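Local coordinates for protein uronate isomerase (Bacillus halodurans C-125, PDB 3HK5) that probably interconverts aldose and ketose forms of uronic acids such as glucuronate, as a zinc-binding uronate isomerase of the amidohydrolase superfamily, at residues A[220-225]-A[253-258]. Residues are numbered along the deposited sequence; the frame is centred on the assembly and turned at random.
Sequences MAVSLP and IPFAMM. With RAT (D-arabinaric acid), chain C.
Val222 and Phe255 interlock on one face of two parallel neighbouring strands, 220-224 and 255-258. The phenyl ring, with CG anti to the backbone N (chi1 -179°), swings over toward strand 220-224: its CD1 edge faces Met220 O at 3.5 Å, while CZ meets Val222 CG1 obliquely at 3.7 Å. Met257 CG lies 3.7 Å above the plane of the Phe255 ring, offset toward its rim, while Leu224 CD1 reaches back to Met257 CB at 4.0 Å. Helix 235-250, which links the strands in a beta-alpha-beta crossover, packs on Met220 and Leu224.

The other face is shallow at first, where Ala221 CB and Ala256 CB meet at 3.8 Å, then fills with the bent side chain of Met258. Its thioether end abuts the carboxylate of the bound D-arabinaric acid, and the side chain also packs against Trp325 and the zinc ligand His26. Cut back to an alanine here, the side chain would lose its thioether, and a gap is likely to open between the sheet and the ligand carboxylate.

Five backbone hydrogen bonds lace the strands; Ala256 N gives a straight one to Met220 O (2.8 Å), and Leu224 N another to Met258 O (2.7 Å). Ser223 OG is bonded to Asp172, and Ser223 O to Asn176. The facing backbone edges are thus satisfied by each other, and the apolar Met258 thioether walls the zinc site without offering the bound D-arabinaric acid a charge.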
loop_
_atom_site.group_PDB
_atom_site.type_symbol
_atom_site.label_atom_id
_atom_site.label_comp_id
_atom_site.label_asym_id
_atom_site.label_seq_id
_atom_site.Cartn_x
_atom_site.Cartn_y
_atom_site.Cartn_z
ATOM N N MET A 220 17.171 -1.098 -30.107
ATOM C CA MET A 220 15.759 -1.456 -29.999
ATOM C C MET A 220 15.222 -0.454 -28.979
ATOM O O MET A 220 15.912 -0.137 -28.010
ATOM C CB MET A 220 15.578 -2.898 -29.490
ATOM C CG MET A 220 15.865 -4.000 -30.526
ATOM S SD MET A 220 15.686 -5.697 -29.858
ATOM C CE MET A 220 17.212 -5.881 -28.998
ATOM N N ALA A 221 14.004 0.042 -29.181
ATOM C CA ALA A 221 13.457 1.047 -28.274
ATOM C C ALA A 221 12.011 0.837 -27.864
ATOM O O ALA A 221 11.258 0.132 -28.537
ATOM C CB ALA A 221 13.608 2.427 -28.903
ATOM N N VAL A 222 11.633 1.474 -26.757
ATOM C CA VAL A 222 10.271 1.407 -26.230
ATOM C C VAL A 222 9.996 2.611 -25.324
ATOM O O VAL A 222 10.906 3.094 -24.639
ATOM C CB VAL A 222 10.044 0.120 -25.384
ATOM C CG1 VAL A 222 10.872 0.184 -24.094
ATOM C CG2 VAL A 222 8.557 -0.030 -25.038
ATOM N N SER A 223 8.757 3.110 -25.343
ATOM C CA SER A 223 8.374 4.211 -24.458
ATOM C C SER A 223 7.600 3.507 -23.339
ATOM O O SER A 223 6.807 2.599 -23.602
ATOM C CB SER A 223 7.494 5.247 -25.174
ATOM O OG SER A 223 6.258 4.693 -25.579
ATOM N N LEU A 224 7.842 3.921 -22.098
ATOM C CA LEU A 224 7.231 3.283 -20.937
ATOM C C LEU A 224 6.470 4.243 -20.022
ATOM O O LEU A 224 6.764 5.432 -19.960
ATOM C CB LEU A 224 8.322 2.556 -20.143
ATOM C CG LEU A 224 9.100 1.532 -20.978
ATOM C CD1 LEU A 224 10.431 1.205 -20.312
ATOM C CD2 LEU A 224 8.244 0.275 -21.165
ATOM N N PRO A 225 5.480 3.725 -19.286
ATOM C CA PRO A 225 4.678 4.549 -18.379
ATOM C C PRO A 225 5.408 4.899 -17.080
ATOM O O PRO A 225 6.450 4.322 -16.765
ATOM C CB PRO A 225 3.451 3.680 -18.132
ATOM C CG PRO A 225 4.058 2.290 -18.088
ATOM C CD PRO A 225 5.033 2.318 -19.263
ATOM N N ILE A 253 23.369 -4.933 -29.214
ATOM C CA ILE A 253 22.501 -3.816 -29.564
ATOM C C ILE A 253 21.980 -3.176 -28.282
ATOM O O ILE A 253 21.479 -3.867 -27.400
ATOM C CB ILE A 253 21.288 -4.309 -30.398
ATOM C CG1 ILE A 253 21.773 -4.930 -31.713
ATOM C CG2 ILE A 253 20.332 -3.160 -30.671
ATOM C CD1 ILE A 253 22.513 -3.954 -32.612
ATOM N N PRO A 254 22.098 -1.850 -28.154
ATOM C CA PRO A 254 21.593 -1.241 -26.924
ATOM C C PRO A 254 20.066 -1.179 -26.873
ATOM O O PRO A 254 19.386 -1.223 -27.905
ATOM C CB PRO A 254 22.237 0.148 -26.929
ATOM C CG PRO A 254 22.402 0.445 -28.366
ATOM C CD PRO A 254 22.851 -0.870 -28.957
ATOM N N PHE A 255 19.548 -1.081 -25.654
ATOM C CA PHE A 255 18.111 -0.997 -25.405
ATOM C C PHE A 255 17.777 0.427 -24.956
ATOM O O PHE A 255 18.281 0.906 -23.939
ATOM C CB PHE A 255 17.733 -2.017 -24.323
ATOM C CG PHE A 255 16.265 -2.063 -23.989
ATOM C CD1 PHE A 255 15.296 -1.846 -24.964
ATOM C CD2 PHE A 255 15.852 -2.411 -22.704
ATOM C CE1 PHE A 255 13.936 -1.980 -24.661
ATOM C CE2 PHE A 255 14.502 -2.548 -22.393
ATOM C CZ PHE A 255 13.540 -2.332 -23.375
ATOM N N ALA A 256 16.934 1.105 -25.725
ATOM C CA ALA A 256 16.540 2.466 -25.392
ATOM C C ALA A 256 15.189 2.465 -24.698
ATOM O O ALA A 256 14.229 1.885 -25.197
ATOM C CB ALA A 256 16.472 3.320 -26.652
ATOM N N MET A 257 15.125 3.117 -23.540
ATOM C CA MET A 257 13.898 3.211 -22.773
ATOM C C MET A 257 13.546 4.690 -22.599
ATOM O O MET A 257 14.341 5.461 -22.076
ATOM C CB MET A 257 14.074 2.544 -21.396
ATOM C CG MET A 257 14.422 1.046 -21.445
ATOM S SD MET A 257 14.483 0.237 -19.817
ATOM C CE MET A 257 15.973 0.939 -19.190
ATOM N N MET A 258 12.363 5.079 -23.065
ATOM C CA MET A 258 11.889 6.456 -22.946
ATOM C C MET A 258 10.753 6.343 -21.924
ATOM O O MET A 258 9.618 5.984 -22.249
ATOM C CB MET A 258 11.410 6.968 -24.316
ATOM C CG MET A 258 12.442 6.714 -25.451
ATOM S SD MET A 258 12.219 7.671 -26.982
ATOM C CE MET A 258 10.901 6.962 -27.602
HETATM O O1A RAT C . 7.081 8.045 -27.762
HETATM C C1 RAT C . 7.807 8.846 -28.408
HETATM O O1B RAT C . 8.795 8.531 -29.105
HETATM C C2 RAT C . 7.448 10.329 -28.329
HETATM O O2 RAT C . 8.608 11.109 -28.692
HETATM C C3 RAT C . 6.261 10.676 -29.259
HETATM O O3 RAT C . 6.673 10.586 -30.632
HETATM C C4 RAT C . 5.674 12.097 -29.006
HETATM O O4 RAT C . 4.363 12.202 -29.562
HETATM C C5 RAT C . 6.540 13.226 -29.611
HETATM O O5A RAT C . 6.105 13.833 -30.608
HETATM O O5B RAT C . 7.646 13.464 -29.043
#